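Local coordinates for protein Tae4 (Agrobacterium tumefaciens, PDB 6IJF) that probably cleaves peptidoglycan as a papain-like (clan CA) amidase effector of the type VI secretion system, and is bound in this complex by its immunity protein Tai4, at residues M2-F6 with T94-G98; T8-P14 with I54-S59; M84-A88 with G129-I133. One frame throughout, in Å; residues are numbered along the deposited sequence.

Contact 1: M2-F6 with T94-G98. With SO4 (sulfate ion), chain F.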
loop_
_atom_site.group_PDB
_atom_site.type_symbol
_atom_site.label_atom_id
_atom_site.label_comp_id
_atom_site.label_asym_id
_atom_site.label_seq_id
_atom_site.Cartn_x
_atom_site.Cartn_y
_atom_site.Cartn_z
ATOM N N MET C 2 27.248 -8.616 26.954
ATOM C CA MET C 2 26.227 -9.696 26.726
ATOM C C MET C 2 26.324 -10.190 25.277
ATOM O O MET C 2 26.226 -9.366 24.359
ATOM C CB MET C 2 24.818 -9.161 26.996
ATOM C CG MET C 2 23.811 -10.174 27.534
ATOM S SD MET C 2 22.562 -10.584 26.299
ATOM C CE MET C 2 21.508 -9.137 26.323
ATOM N N ARG C 3 26.484 -11.499 25.086
ATOM C CA ARG C 3 26.557 -12.160 23.753
ATOM C C ARG C 3 25.204 -12.819 23.440
ATOM O O ARG C 3 24.684 -13.509 24.326
ATOM C CB ARG C 3 27.717 -13.168 23.761
ATOM C CG ARG C 3 29.014 -12.664 23.146
ATOM C CD ARG C 3 28.967 -12.707 21.626
ATOM N NE ARG C 3 30.270 -12.467 21.022
ATOM C CZ ARG C 3 30.917 -11.300 21.030
ATOM N NH1 ARG C 3 32.101 -11.194 20.446
ATOM N NH2 ARG C 3 30.390 -10.241 21.626
ATOM N N VAL C 4 24.638 -12.538 22.270
ATOM C CA VAL C 4 23.370 -13.161 21.788
ATOM C C VAL C 4 23.538 -13.596 20.332
ATOM O O VAL C 4 23.878 -12.721 19.544
ATOM C CB VAL C 4 22.188 -12.179 21.808
ATOM C CG1 VAL C 4 20.865 -12.929 21.807
ATOM C CG2 VAL C 4 22.257 -11.159 22.940
ATOM N N ASN C 5 23.167 -14.827 19.976
ATOM C CA ASN C 5 23.071 -15.238 18.558
ATOM C C ASN C 5 21.759 -14.670 17.992
ATOM O O ASN C 5 20.657 -15.101 18.437
ATOM C CB ASN C 5 23.195 -16.751 18.364
ATOM C CG ASN C 5 23.223 -17.136 16.901
ATOM O OD1 ASN C 5 22.248 -16.928 16.177
ATOM N ND2 ASN C 5 24.325 -17.709 16.446
ATOM N N PHE C 6 21.867 -13.776 17.006
ATOM C CA PHE C 6 20.702 -13.169 16.328
ATOM C C PHE C 6 19.809 -14.266 15.736
ATOM O O PHE C 6 18.588 -14.118 15.840
ATOM C CB PHE C 6 21.119 -12.178 15.237
ATOM C CG PHE C 6 19.919 -11.514 14.619
ATOM C CD1 PHE C 6 19.290 -10.459 15.269
ATOM C CD2 PHE C 6 19.367 -11.993 13.456
ATOM C CE1 PHE C 6 18.177 -9.851 14.723
ATOM C CE2 PHE C 6 18.233 -11.398 12.915
ATOM C CZ PHE C 6 17.653 -10.309 13.547
ATOM N N THR C 94 24.477 -1.715 29.889
ATOM C CA THR C 94 25.744 -2.377 29.490
ATOM C C THR C 94 25.581 -3.895 29.715
ATOM O O THR C 94 26.229 -4.681 28.993
ATOM C CB THR C 94 26.946 -1.748 30.219
ATOM O OG1 THR C 94 26.633 -1.534 31.597
ATOM C CG2 THR C 94 27.343 -0.412 29.638
ATOM N N SER C 95 24.759 -4.326 30.679
ATOM C CA SER C 95 24.575 -5.782 30.931
ATOM C C SER C 95 23.646 -6.398 29.884
ATOM O O SER C 95 23.571 -7.640 29.851
ATOM C CB SER C 95 24.089 -6.091 32.333
ATOM O OG SER C 95 22.889 -5.402 32.592
ATOM N N TYR C 96 22.852 -5.615 29.140
ATOM C CA TYR C 96 22.044 -6.157 28.020
ATOM C C TYR C 96 22.783 -5.861 26.709
ATOM O O TYR C 96 23.799 -6.532 26.457
ATOM C CB TYR C 96 20.594 -5.671 28.120
ATOM C CG TYR C 96 19.794 -6.436 29.140
ATOM C CD1 TYR C 96 19.256 -7.676 28.830
ATOM C CD2 TYR C 96 19.608 -5.943 30.418
ATOM C CE1 TYR C 96 18.523 -8.393 29.765
ATOM C CE2 TYR C 96 18.901 -6.662 31.372
ATOM C CZ TYR C 96 18.343 -7.883 31.039
ATOM O OH TYR C 96 17.621 -8.594 31.947
ATOM N N LEU C 97 22.307 -4.902 25.903
ATOM C CA LEU C 97 22.853 -4.664 24.543
ATOM C C LEU C 97 23.809 -3.467 24.522
ATOM O O LEU C 97 24.560 -3.349 23.521
ATOM C CB LEU C 97 21.678 -4.461 23.591
ATOM C CG LEU C 97 21.183 -5.659 22.786
ATOM C CD1 LEU C 97 21.191 -6.936 23.590
ATOM C CD2 LEU C 97 19.808 -5.374 22.184
ATOM N N GLY C 98 23.762 -2.619 25.549
ATOM C CA GLY C 98 24.590 -1.400 25.613
ATOM C C GLY C 98 24.037 -0.281 24.739
ATOM O O GLY C 98 22.824 -0.325 24.410
HETATM S S SO4 F . 23.741 -2.169 34.354
HETATM O O1 SO4 F . 24.670 -2.063 35.447
HETATM O O2 SO4 F . 24.463 -2.469 33.144
HETATM O O3 SO4 F . 22.791 -3.226 34.632
HETATM O O4 SO4 F . 23.065 -0.907 34.178
#
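Neither segment forms a regular helix or strand. Residues 2-5 run extended from the start of the model up to helix 6-11, while 94-98 is a bend between helix 84-92 and strand 101-103. They come closest at Met2 and Tyr96, whose CA atoms are 5.6 Å apart, and no hydrogen bond joins the two segments.

Met2 supplies most of the surface on its side. Its side chain folds over the bend so that CE lies 3.5 Å from CD1 of Leu97 and 3.7 Å from CD1 of Tyr96, and CG passes 3.4 Å from the carbonyl O of Ser95. Although Leu97 leaves its backbone away from the N-terminal segment, its end swings back and also meets Val4, with CG2 of Val4 4.4 Å from CD1 of Leu97. Met2 and Val4 both rest on Ile61 as well, and the hydroxyl of Tyr96 is hydrogen-bonded to Asn62 and Val64, so that arm and bend alike are fastened to the loop after helix 48-58. On the far side, Ser95 binds a sulfate ion, probably from the crystallisation liquor, through N (3.1 Å to O2) and OG (3.0 Å to O3); Arg93 also holds this ion.

This is plain packing on the surface of the alpha+beta fold, where an extended N-terminal arm, leading into helix 6-11, covers the connection between helix 84-92 and strand 101-103.

Contact 2: T8-P14 with I54-S59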
loop_
_atom_site.group_PDB
_atom_site.type_symbol
_atom_site.label_atom_id
_atom_site.label_comp_id
_atom_site.label_asym_id
_atom_site.label_seq_id
_atom_site.Cartn_x
_atom_site.Cartn_y
_atom_site.Cartn_z
ATOM N N THR C 8 19.220 -17.216 16.738
ATOM C CA THR C 8 18.495 -17.869 17.863
ATOM C C THR C 8 17.382 -16.927 18.321
ATOM O O THR C 8 16.236 -17.367 18.450
ATOM C CB THR C 8 19.450 -18.230 19.007
ATOM O OG1 THR C 8 20.408 -19.150 18.484
ATOM C CG2 THR C 8 18.736 -18.823 20.196
ATOM N N LEU C 9 17.719 -15.664 18.571
ATOM C CA LEU C 9 16.755 -14.633 19.014
ATOM C C LEU C 9 15.576 -14.552 18.038
ATOM O O LEU C 9 14.420 -14.607 18.498
ATOM C CB LEU C 9 17.510 -13.308 19.075
ATOM C CG LEU C 9 16.755 -12.195 19.776
ATOM C CD1 LEU C 9 16.463 -12.556 21.241
ATOM C CD2 LEU C 9 17.563 -10.900 19.677
ATOM N N TYR C 10 15.861 -14.485 16.738
ATOM C CA TYR C 10 14.851 -14.328 15.657
ATOM C C TYR C 10 13.958 -15.563 15.586
ATOM O O TYR C 10 12.705 -15.451 15.513
ATOM C CB TYR C 10 15.549 -14.064 14.321
ATOM C CG TYR C 10 14.628 -13.568 13.235
ATOM C CD1 TYR C 10 13.910 -14.433 12.422
ATOM C CD2 TYR C 10 14.481 -12.206 13.025
ATOM C CE1 TYR C 10 13.082 -13.955 11.409
ATOM C CE2 TYR C 10 13.658 -11.715 12.031
ATOM C CZ TYR C 10 12.947 -12.587 11.229
ATOM O OH TYR C 10 12.121 -12.038 10.295
ATOM N N SER C 11 14.571 -16.751 15.616
ATOM C CA SER C 11 13.839 -18.046 15.619
ATOM C C SER C 11 12.862 -18.092 16.802
ATOM O O SER C 11 11.862 -18.814 16.701
ATOM C CB SER C 11 14.788 -19.229 15.674
ATOM O OG SER C 11 15.310 -19.385 16.999
ATOM N N ASN C 12 13.148 -17.394 17.907
ATOM C CA ASN C 12 12.282 -17.428 19.124
ATOM C C ASN C 12 11.238 -16.299 19.151
ATOM O O ASN C 12 10.472 -16.225 20.147
ATOM C CB ASN C 12 13.153 -17.400 20.376
ATOM C CG ASN C 12 13.808 -18.743 20.642
ATOM O OD1 ASN C 12 14.955 -18.817 21.114
ATOM N ND2 ASN C 12 13.063 -19.807 20.400
ATOM N N TYR C 13 11.216 -15.427 18.148
ATOM C CA TYR C 13 10.370 -14.199 18.167
ATOM C C TYR C 13 8.990 -14.510 17.585
ATOM O O TYR C 13 8.876 -14.932 16.430
ATOM C CB TYR C 13 11.061 -13.044 17.432
ATOM C CG TYR C 13 10.192 -11.807 17.315
ATOM C CD1 TYR C 13 10.102 -10.883 18.343
ATOM C CD2 TYR C 13 9.421 -11.586 16.186
ATOM C CE1 TYR C 13 9.290 -9.773 18.248
ATOM C CE2 TYR C 13 8.631 -10.451 16.057
ATOM C CZ TYR C 13 8.551 -9.546 17.099
ATOM O OH TYR C 13 7.701 -8.481 16.981
ATOM N N PRO C 14 7.896 -14.277 18.341
ATOM C CA PRO C 14 6.538 -14.356 17.791
ATOM C C PRO C 14 6.087 -13.036 17.141
ATOM O O PRO C 14 5.985 -11.993 17.810
ATOM C CB PRO C 14 5.731 -14.724 19.047
ATOM C CG PRO C 14 6.406 -13.944 20.137
ATOM C CD PRO C 14 7.882 -13.897 19.760
ATOM N N ILE C 54 9.796 -12.156 25.045
ATOM C CA ILE C 54 9.669 -13.636 24.859
ATOM C C ILE C 54 10.841 -14.156 24.028
ATOM O O ILE C 54 11.424 -15.203 24.404
ATOM C CB ILE C 54 8.307 -13.978 24.249
ATOM C CG1 ILE C 54 7.224 -13.783 25.301
ATOM C CG2 ILE C 54 8.303 -15.382 23.675
ATOM C CD1 ILE C 54 5.834 -13.690 24.757
ATOM N N ALA C 55 11.208 -13.445 22.961
ATOM C CA ALA C 55 12.359 -13.822 22.120
ATOM C C ALA C 55 13.618 -13.974 23.002
ATOM O O ALA C 55 14.358 -14.990 22.843
ATOM C CB ALA C 55 12.553 -12.826 21.009
ATOM N N PHE C 56 13.861 -13.018 23.895
ATOM C CA PHE C 56 15.057 -13.026 24.795
ATOM C C PHE C 56 14.949 -14.192 25.797
ATOM O O PHE C 56 15.879 -15.026 25.855
ATOM C CB PHE C 56 15.246 -11.668 25.478
ATOM C CG PHE C 56 16.044 -10.695 24.635
ATOM C CD1 PHE C 56 17.418 -10.772 24.594
ATOM C CD2 PHE C 56 15.420 -9.782 23.805
ATOM C CE1 PHE C 56 18.171 -9.907 23.802
ATOM C CE2 PHE C 56 16.160 -8.921 23.006
ATOM C CZ PHE C 56 17.539 -8.973 23.027
ATOM N N VAL C 57 13.840 -14.271 26.517
ATOM C CA VAL C 57 13.598 -15.350 27.519
ATOM C C VAL C 57 13.834 -16.712 26.874
ATOM O O VAL C 57 14.603 -17.483 27.425
ATOM C CB VAL C 57 12.183 -15.260 28.091
ATOM C CG1 VAL C 57 11.820 -16.522 28.854
ATOM C CG2 VAL C 57 12.041 -14.034 28.957
ATOM N N LYS C 58 13.235 -16.984 25.716
ATOM C CA LYS C 58 13.342 -18.333 25.084
ATOM C C LYS C 58 14.767 -18.562 24.591
ATOM O O LYS C 58 15.136 -19.741 24.366
ATOM C CB LYS C 58 12.336 -18.482 23.945
ATOM C CG LYS C 58 10.916 -18.656 24.439
ATOM C CD LYS C 58 10.003 -19.043 23.317
ATOM C CE LYS C 58 8.570 -19.102 23.780
ATOM N NZ LYS C 58 7.713 -19.627 22.700
ATOM N N SER C 59 15.557 -17.497 24.438
ATOM C CA SER C 59 16.979 -17.604 24.024
ATOM C C SER C 59 17.862 -17.685 25.282
ATOM O O SER C 59 19.066 -17.626 25.129
ATOM C CB SER C 59 17.392 -16.473 23.103
ATOM O OG SER C 59 16.511 -16.375 21.993
#
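Leu9 is the main projection from segment 8-14. Reaching from helix 6-11, its CD1 settles over the face of the Phe56 ring, a CH-pi contact 3.8 Å from the centroid and 6° off the ring normal, while also lying 3.9 Å from CB of Ala55. The small Ala55 lets the chains draw close, bringing its CA within 4.4 Å of the CA of Tyr13. Into this shallow spot fit the backbone of Asn12 and the base of the Tyr13 side chain: O of Asn12 is 3.6 Å from CA of Ala55, and CB of Tyr13 is 3.9 Å from CB of Ala55. Pro14 extends the fit, its CD 4.2 Å from CG2 of Ile54, and Leu29 of helix 26-33 packs against both side chains. Asn12 fills the notch beside Lys58 and Ser59 at the end of helix 48-58.

Ser59 OG turns back to O of Ala55 (2.7 Å), and Lys58 reaches away to a salt bridge with Glu32. Apolar packing of Leu9, Pro14, Ile54, Ala55 and Phe56 is thus joined by a polar patch of Asn12 and Ser59.

Contact 3: M84-A88 with G129-I133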
loop_
_atom_site.group_PDB
_atom_site.type_symbol
_atom_site.label_atom_id
_atom_site.label_comp_id
_atom_site.label_asym_id
_atom_site.label_seq_id
_atom_site.Cartn_x
_atom_site.Cartn_y
_atom_site.Cartn_z
ATOM N N MET C 84 7.089 -0.490 26.049
ATOM C CA MET C 84 8.159 -0.407 25.027
ATOM C C MET C 84 9.277 0.523 25.521
ATOM O O MET C 84 10.450 0.143 25.407
ATOM C CB MET C 84 7.608 0.073 23.690
ATOM C CG MET C 84 8.693 0.323 22.677
ATOM S SD MET C 84 9.231 2.067 22.757
ATOM C CE MET C 84 10.647 1.952 21.658
ATOM N N ARG C 85 8.932 1.665 26.105
ATOM C CA ARG C 85 9.953 2.650 26.602
ATOM C C ARG C 85 10.853 1.980 27.660
ATOM O O ARG C 85 12.112 2.083 27.571
ATOM C CB ARG C 85 9.246 3.916 27.115
ATOM C CG ARG C 85 10.199 5.065 27.453
ATOM C CD ARG C 85 9.527 6.236 28.170
ATOM N NE ARG C 85 8.121 6.466 27.819
ATOM C CZ ARG C 85 7.681 7.111 26.732
ATOM N NH1 ARG C 85 8.535 7.579 25.831
ATOM N NH2 ARG C 85 6.377 7.264 26.539
ATOM N N ARG C 86 10.246 1.304 28.646
ATOM C CA ARG C 86 11.001 0.603 29.717
ATOM C C ARG C 86 11.851 -0.511 29.118
ATOM O O ARG C 86 13.020 -0.613 29.523
ATOM C CB ARG C 86 10.053 0.088 30.810
ATOM C CG ARG C 86 9.483 1.212 31.660
ATOM C CD ARG C 86 9.265 0.776 33.103
ATOM N NE ARG C 86 8.220 -0.218 33.133
ATOM C CZ ARG C 86 6.929 0.031 32.913
ATOM N NH1 ARG C 86 6.052 -0.959 32.975
ATOM N NH2 ARG C 86 6.516 1.263 32.656
ATOM N N LEU C 87 11.342 -1.281 28.136
ATOM C CA LEU C 87 12.182 -2.349 27.539
ATOM C C LEU C 87 13.371 -1.715 26.807
ATOM O O LEU C 87 14.473 -2.265 26.897
ATOM C CB LEU C 87 11.345 -3.264 26.631
ATOM C CG LEU C 87 12.115 -4.447 26.015
ATOM C CD1 LEU C 87 12.707 -5.357 27.078
ATOM C CD2 LEU C 87 11.221 -5.254 25.094
ATOM N N ALA C 88 13.165 -0.628 26.057
ATOM C CA ALA C 88 14.251 0.045 25.279
ATOM C C ALA C 88 15.332 0.559 26.248
ATOM O O ALA C 88 16.511 0.368 25.986
ATOM C CB ALA C 88 13.661 1.180 24.467
ATOM N N GLY C 129 1.865 5.977 22.850
ATOM C CA GLY C 129 2.820 4.995 23.405
ATOM C C GLY C 129 4.270 5.423 23.186
ATOM O O GLY C 129 4.500 6.323 22.338
ATOM N N GLY C 130 5.222 4.786 23.889
ATOM C CA GLY C 130 6.681 4.999 23.750
ATOM C C GLY C 130 7.148 4.843 22.303
ATOM O O GLY C 130 8.139 5.489 21.902
ATOM N N GLY C 131 6.440 4.044 21.502
ATOM C CA GLY C 131 6.886 3.675 20.152
ATOM C C GLY C 131 6.890 2.169 19.993
ATOM O O GLY C 131 6.039 1.505 20.603
ATOM N N HIS C 132 7.745 1.661 19.116
ATOM C CA HIS C 132 7.710 0.250 18.657
ATOM C C HIS C 132 9.109 -0.318 18.801
ATOM O O HIS C 132 10.077 0.341 18.390
ATOM C CB HIS C 132 7.205 0.168 17.214
ATOM C CG HIS C 132 7.131 -1.223 16.682
ATOM N ND1 HIS C 132 6.219 -2.127 17.165
ATOM C CD2 HIS C 132 7.865 -1.862 15.740
ATOM C CE1 HIS C 132 6.388 -3.285 16.539
ATOM N NE2 HIS C 132 7.375 -3.141 15.637
ATOM N N ILE C 133 9.201 -1.507 19.378
ATOM C CA ILE C 133 10.484 -2.257 19.440
ATOM C C ILE C 133 10.309 -3.593 18.730
ATOM O O ILE C 133 9.187 -4.171 18.779
ATOM C CB ILE C 133 10.940 -2.382 20.905
ATOM C CG1 ILE C 133 12.383 -2.852 20.963
ATOM C CG2 ILE C 133 9.974 -3.244 21.723
ATOM C CD1 ILE C 133 13.012 -2.680 22.323
#
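Gly129 only skirts the contact, its C atom 4.4 Å from NH2 of Arg85. At Gly130 the chains come closest, CA to CA 4.9 Å from Arg85; the Arg85 guanidinium lies with one face over CA of Gly130, and SD of Met84 sits 3.5 Å from its C. A side chain at Gly130 would run into both. Gly131 (phi 126°, psi -153°) has a backbone shape suited to glycine; its O is 3.6 Å from CG of Met84.

The CA-to-CB bond of His132 points away from the helix, and its carbonyl O lies 3.7 Å from CE of Met84. NE2 is hydrogen-bonded to OD2 of Asp134 and the ring touches Cys48, consistent with the Cys-His-Asp triad of a papain-like amidase; it also meets Tai4. Ile133 turns toward the helix, placing CG2 3.9 Å from CG of Met84 and 4.1 Å from CD2 of Leu87.

The axes of 84-88 and 131-133 cross at 49°, 8.4 Å apart; Met84 reaches strand 116-122, and it and Leu87 touch helix 48-58.

How the contacts relate
From the N terminus, contact 1 opens with residues 2-6 and closes a long loop at 94-98. Contact 2 is nested within it, joining 8-14 to the end of helix 48-58. Contact 3 starts at 84-88, still inside the loop of contact 1, and ends at 129-133 beyond it, so these two cross; contacts 2 and 3 follow in series and lie on opposite sides of the chain's centre. Contacts 1 and 2 touch through Phe56, whose CZ is 4.2 Å from CD1 of Leu97. Helix 84-92, whose far end leads to 94-98, links contacts 1 and 3. Contact 1 thus ties the N-terminal arm to a bend, whereas contact 3 alone joins a helix to the antiparallel sheet.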